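Local coordinates for protein BtGH115A (PDB 5BY3) that acts as a family GH115 4-O-methyl-alpha-glucuronidase with specificity for decorated arabinogalactans, probably hydrolysing off their glucuronic acid decorations, at residues 246-251 with 275-280; 261-265 with 302-306. One frame throughout, in Å; residues are numbered along the deposited sequence.

Contact 1 of 2, residues 246-251 with 275-280; sequences PMACNA and FWEDRV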
loop_
_atom_site.group_PDB
_atom_site.type_symbol
_atom_site.label_atom_id
_atom_site.label_comp_id
_atom_site.label_asym_id
_atom_site.label_seq_id
_atom_site.Cartn_x
_atom_site.Cartn_y
_atom_site.Cartn_z
ATOM N N PRO A 246 14.484 -3.951 -15.979
ATOM C CA PRO A 246 14.991 -2.789 -16.691
ATOM C C PRO A 246 14.301 -2.429 -17.969
ATOM O O PRO A 246 14.108 -1.235 -18.203
ATOM C CB PRO A 246 16.434 -3.164 -17.013
ATOM C CG PRO A 246 16.799 -4.179 -15.999
ATOM C CD PRO A 246 15.542 -4.965 -15.807
HETATM N N MSE A 247 13.936 -3.402 -18.823
HETATM C CA MSE A 247 13.651 -2.372 -19.904
HETATM C C MSE A 247 12.348 -2.735 -20.453
HETATM O O MSE A 247 12.272 -3.343 -21.530
HETATM C CB MSE A 247 14.629 -2.235 -21.111
HETATM C CG MSE A 247 15.952 -1.535 -20.841
HETATM SE SE MSE A 247 15.742 0.419 -20.970
HETATM C CE MSE A 247 15.473 0.320 -22.892
ATOM N N ALA A 248 11.298 -2.402 -19.707
ATOM C CA ALA A 248 9.998 -3.074 -19.879
ATOM C C ALA A 248 10.179 -4.610 -19.966
ATOM O O ALA A 248 9.326 -5.324 -20.503
ATOM C CB ALA A 248 9.287 -2.526 -21.108
ATOM N N CYS A 249 11.290 -5.095 -19.400
ATOM C CA CYS A 249 11.799 -6.446 -19.622
ATOM C C CYS A 249 11.837 -7.284 -18.368
ATOM O O CYS A 249 12.684 -7.119 -17.500
ATOM C CB CYS A 249 13.196 -6.399 -20.255
ATOM S SG CYS A 249 13.139 -6.576 -22.042
ATOM N N ASN A 250 10.893 -8.201 -18.295
ATOM C CA ASN A 250 10.807 -9.126 -17.186
ATOM C C ASN A 250 11.861 -10.252 -17.316
ATOM O O ASN A 250 11.595 -11.291 -17.906
ATOM C CB ASN A 250 9.363 -9.674 -17.073
ATOM C CG ASN A 250 9.239 -10.815 -16.072
ATOM O OD1 ASN A 250 10.215 -11.212 -15.417
ATOM N ND2 ASN A 250 8.044 -11.362 -15.962
ATOM N N ALA A 251 13.042 -10.039 -16.744
ATOM C CA ALA A 251 14.107 -11.031 -16.781
ATOM C C ALA A 251 13.668 -12.351 -16.138
ATOM O O ALA A 251 13.865 -13.438 -16.717
ATOM C CB ALA A 251 15.315 -10.479 -16.096
ATOM N N PHE A 275 18.294 -8.720 -26.207
ATOM C CA PHE A 275 17.147 -9.004 -25.336
ATOM C C PHE A 275 16.287 -7.753 -25.058
ATOM O O PHE A 275 15.124 -7.706 -25.434
ATOM C CB PHE A 275 17.710 -9.629 -24.032
ATOM C CG PHE A 275 16.702 -9.841 -22.948
ATOM C CD1 PHE A 275 15.783 -10.895 -23.018
ATOM C CD2 PHE A 275 16.683 -9.014 -21.830
ATOM C CE1 PHE A 275 14.859 -11.103 -22.003
ATOM C CE2 PHE A 275 15.759 -9.216 -20.817
ATOM C CZ PHE A 275 14.848 -10.261 -20.908
ATOM N N TRP A 276 16.879 -6.738 -24.428
ATOM C CA TRP A 276 16.231 -5.437 -24.186
ATOM C C TRP A 276 15.679 -4.801 -25.471
ATOM O O TRP A 276 14.492 -4.433 -25.521
ATOM C CB TRP A 276 17.228 -4.481 -23.538
ATOM C CG TRP A 276 17.647 -4.813 -22.176
ATOM C CD1 TRP A 276 16.959 -5.573 -21.266
ATOM C CD2 TRP A 276 18.819 -4.370 -21.511
ATOM N NE1 TRP A 276 17.648 -5.661 -20.098
ATOM C CE2 TRP A 276 18.784 -4.911 -20.197
ATOM C CE3 TRP A 276 19.906 -3.580 -21.885
ATOM C CZ2 TRP A 276 19.795 -4.681 -19.251
ATOM C CZ3 TRP A 276 20.908 -3.333 -20.940
ATOM C CH2 TRP A 276 20.844 -3.892 -19.633
ATOM N N GLU A 277 16.533 -4.733 -26.506
ATOM C CA GLU A 277 16.244 -4.073 -27.787
ATOM C C GLU A 277 14.978 -4.547 -28.465
ATOM O O GLU A 277 14.168 -3.730 -28.911
ATOM C CB GLU A 277 17.423 -4.220 -28.754
ATOM C CG GLU A 277 17.132 -3.777 -30.188
ATOM C CD GLU A 277 18.308 -3.998 -31.117
ATOM O OE1 GLU A 277 18.935 -2.987 -31.542
ATOM O OE2 GLU A 277 18.602 -5.185 -31.401
ATOM N N ASP A 278 14.803 -5.857 -28.554
ATOM C CA ASP A 278 13.651 -6.401 -29.259
ATOM C C ASP A 278 12.368 -5.846 -28.671
ATOM O O ASP A 278 11.417 -5.555 -29.396
ATOM C CB ASP A 278 13.664 -7.921 -29.187
ATOM C CG ASP A 278 14.870 -8.539 -29.891
ATOM O OD1 ASP A 278 15.584 -7.788 -30.600
ATOM O OD2 ASP A 278 15.076 -9.782 -29.745
ATOM N N ARG A 279 12.389 -5.677 -27.343
ATOM C CA ARG A 279 11.257 -5.234 -26.543
ATOM C C ARG A 279 10.977 -3.743 -26.721
ATOM O O ARG A 279 9.856 -3.373 -27.001
ATOM C CB ARG A 279 11.499 -5.582 -25.064
ATOM C CG ARG A 279 10.592 -4.903 -24.051
ATOM C CD ARG A 279 9.111 -5.278 -24.185
ATOM N NE ARG A 279 8.884 -6.672 -24.544
ATOM C CZ ARG A 279 8.948 -7.680 -23.694
ATOM N NH1 ARG A 279 9.236 -7.468 -22.408
ATOM N NH2 ARG A 279 8.724 -8.902 -24.117
ATOM N N VAL A 280 11.992 -2.905 -26.530
ATOM C CA VAL A 280 11.901 -1.477 -26.832
ATOM C C VAL A 280 11.345 -1.222 -28.250
ATOM O O VAL A 280 10.574 -0.295 -28.425
ATOM C CB VAL A 280 13.259 -0.794 -26.646
ATOM C CG1 VAL A 280 13.145 0.722 -26.700
ATOM C CG2 VAL A 280 13.883 -1.221 -25.333
#

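Contact 2 of 2, residues 261-265 with 302-306; sequences GAYDY and MQGAK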
loop_
_atom_site.group_PDB
_atom_site.type_symbol
_atom_site.label_atom_id
_atom_site.label_comp_id
_atom_site.label_asym_id
_atom_site.label_seq_id
_atom_site.Cartn_x
_atom_site.Cartn_y
_atom_site.Cartn_z
ATOM N N GLY A 261 22.617 -17.338 -22.807
ATOM C CA GLY A 261 23.771 -17.300 -21.913
ATOM C C GLY A 261 23.428 -16.596 -20.631
ATOM O O GLY A 261 22.258 -16.467 -20.276
ATOM N N ALA A 262 24.440 -16.159 -19.909
ATOM C CA ALA A 262 24.204 -15.522 -18.616
ATOM C C ALA A 262 23.622 -14.080 -18.737
ATOM O O ALA A 262 23.971 -13.343 -19.670
ATOM C CB ALA A 262 25.474 -15.561 -17.757
ATOM N N TYR A 263 22.733 -13.717 -17.794
ATOM C CA TYR A 263 22.196 -12.356 -17.614
ATOM C C TYR A 263 23.217 -11.520 -16.871
ATOM O O TYR A 263 23.092 -11.223 -15.665
ATOM C CB TYR A 263 20.865 -12.403 -16.873
ATOM C CG TYR A 263 20.145 -11.081 -16.706
ATOM C CD1 TYR A 263 19.553 -10.437 -17.794
ATOM C CD2 TYR A 263 20.006 -10.492 -15.433
ATOM C CE1 TYR A 263 18.855 -9.233 -17.628
ATOM C CE2 TYR A 263 19.328 -9.289 -15.254
ATOM C CZ TYR A 263 18.751 -8.661 -16.358
ATOM O OH TYR A 263 18.069 -7.474 -16.199
ATOM N N ASP A 264 24.236 -11.129 -17.627
ATOM C CA ASP A 264 25.479 -10.615 -17.093
ATOM C C ASP A 264 26.001 -9.623 -18.123
ATOM O O ASP A 264 26.260 -9.997 -19.294
ATOM C CB ASP A 264 26.477 -11.788 -16.920
ATOM C CG ASP A 264 27.807 -11.348 -16.357
ATOM O OD1 ASP A 264 28.650 -10.831 -17.114
ATOM O OD2 ASP A 264 28.006 -11.506 -15.147
ATOM N N TYR A 265 26.146 -8.365 -17.704
ATOM C CA TYR A 265 26.526 -7.342 -18.666
ATOM C C TYR A 265 28.041 -7.269 -18.829
ATOM O O TYR A 265 28.536 -6.956 -19.916
ATOM C CB TYR A 265 25.923 -5.979 -18.309
ATOM C CG TYR A 265 25.540 -5.135 -19.507
ATOM C CD1 TYR A 265 24.431 -5.470 -20.279
ATOM C CD2 TYR A 265 26.275 -3.981 -19.861
ATOM C CE1 TYR A 265 24.057 -4.707 -21.375
ATOM C CE2 TYR A 265 25.898 -3.191 -20.944
ATOM C CZ TYR A 265 24.785 -3.562 -21.695
ATOM O OH TYR A 265 24.370 -2.847 -22.791
HETATM N N MSE A 302 23.348 -8.338 -8.945
HETATM C CA MSE A 302 23.618 -8.558 -10.394
HETATM C C MSE A 302 24.752 -9.563 -10.478
HETATM O O MSE A 302 25.556 -9.726 -9.532
HETATM C CB MSE A 302 23.997 -7.324 -11.221
HETATM C CG MSE A 302 25.163 -6.649 -10.504
HETATM SE SE MSE A 302 25.675 -5.017 -11.426
HETATM C CE MSE A 302 24.826 -3.823 -10.132
ATOM N N GLN A 303 24.808 -10.251 -11.614
ATOM C CA GLN A 303 25.896 -11.159 -11.915
ATOM C C GLN A 303 27.094 -10.346 -12.397
ATOM O O GLN A 303 26.914 -9.231 -12.907
ATOM C CB GLN A 303 25.444 -12.146 -12.981
ATOM C CG GLN A 303 24.037 -12.696 -12.758
ATOM C CD GLN A 303 23.727 -13.834 -13.690
ATOM O OE1 GLN A 303 24.611 -14.341 -14.379
ATOM N NE2 GLN A 303 22.463 -14.236 -13.736
ATOM N N GLY A 304 28.303 -10.879 -12.195
ATOM C CA GLY A 304 29.518 -10.373 -12.867
ATOM C C GLY A 304 30.282 -9.286 -12.149
ATOM O O GLY A 304 31.438 -8.987 -12.502
ATOM N N ALA A 305 29.627 -8.688 -11.151
ATOM C CA ALA A 305 30.292 -7.775 -10.214
ATOM C C ALA A 305 30.036 -8.209 -8.778
ATOM O O ALA A 305 28.946 -8.707 -8.464
ATOM C CB ALA A 305 29.848 -6.336 -10.443
ATOM N N LYS A 306 31.052 -8.031 -7.925
ATOM C CA LYS A 306 30.998 -8.478 -6.524
ATOM C C LYS A 306 30.890 -7.282 -5.577
ATOM O O LYS A 306 29.962 -7.211 -4.762
ATOM C CB LYS A 306 32.207 -9.363 -6.177
ATOM C CG LYS A 306 31.873 -10.626 -5.401
ATOM C CD LYS A 306 33.001 -11.639 -5.534
ATOM C CE LYS A 306 32.838 -12.804 -4.570
ATOM N NZ LYS A 306 34.139 -13.201 -3.949
#

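Contact 1 of 2, residues 246-251 with 275-280
Two aromatic rings of one helix meet a single cysteine: Cys-249 SG lies 4.4 Å from the centroid of the Phe-275 ring, obliquely, and 5.2 Å from the centroid of the five-membered ring of Trp-276, at its edge. These are sulfur-aromatic contacts in the TIM-barrel domain, where the loop after strand 238-239 folds onto helix 265-283, an outer helix that precedes strand 290-291. Pro-246, Met-247 and Cys-249 aim their CA-to-CB bonds at this helix. Selenomethionine Met-247 sets CG over the face of the five-membered ring of Trp-276, a CH-pi contact 4.1 Å from the centroid, and carries CE onward to within 3.3 Å of Val-280 CG2. Pro-246 CB adds an apolar contact to Trp-276 CZ2 at 4.3 Å. Beyond the pair, Leu-326 and Gln-322 of helix 308-329 touch Met-247 and Trp-276 respectively, and every touching residue is buried. The Arg-279 guanidinium makes salt bridges with Glu-254 of helix 251-258 and with Glu-282 of its own helix. At the end of the loop Asn-250 is the N-cap of helix 251-258, its OD1 accepting from the backbone N of Gly-253. The left-handed backbone conformation of Ala-248 (46°/24°) turns the chain there, and its carbonyl O receives the one hydrogen bond between the segments, from Arg-279 NH1 at 2.9 Å.

Contact 2 of 2, residues 261-265 with 302-306
A helix N-cap and a tight turn form one side of this contact between the loop linking helices 251-258 and 265-283 and the loop from strand 290-291 to helix 308-329 of the TIM barrel. Tyr-263 is the centre of an inverse gamma turn, which brings Ala-262 O and Asp-264 N to 3.0 Å. Asp-264 then caps helix 265-283, its OD1 accepting a hydrogen bond from the backbone N of Asn-267, while Ala-262 O accepts one from Asn-268 ND2. With OD1 engaged in the cap, the other carboxylate oxygen faces the neighbouring loop: Asp-264 OD2 sits 3.1 Å from Gln-303 C and 3.0 Å from Gly-304 CA. Gln-303 gives the largest share of its loop's buried surface. Its extended side chain lies along the turn, OE1 3.7 Å from Ala-262 CB and CD 3.3 Å from Tyr-263 O. The rings of Tyr-263 and Tyr-265 take other directions; Tyr-263 meets Trp-255 edge-to-face, and Tyr-265 OH is hydrogen-bonded to Asp-321. Gly-304 has phi 90°, and a CB in ideal position would fall 2.2 Å from Asp-264 OD2, so the close approach depends on the missing side chain. No hydrogen bond joins the segments: Asp-264 OD2 is 3.0 Å from Gly-304 N but at a poor angle, and Asp-264 OD2 to Gln-303 O, 3.4 Å, pairs two acceptors. The loops therefore meet here by close van der Waals contact, without a directed polar bond; the cap on Asn-267 N, made by OD1, is Asp-264's polar bond to its own helix.

The segments alternate along the chain: 261-265 falls between the two segments of contact 1, and 302-306 follows both. The centres of contacts 1 and 2 are 16 Å apart, yet they touch: Trp-276 CZ3 is 3.5 Å from Tyr-265 CE1, the two ring planes inclined by about 25°, and Tyr-263 OH packs 3.5 Å from Pro-246 CG. Ala-251 CB approaches Tyr-263 CZ at 3.9 Å. Helix 308-329 borders both. Contact 1 is the buried one; contact 2 is only partly buried, with Ala-262 and Gly-304 exposed. Their centres lie about 27 and 32 Å from the centre of the chain, and neither contains the nickel-site residues Leu-404 and Asp-436.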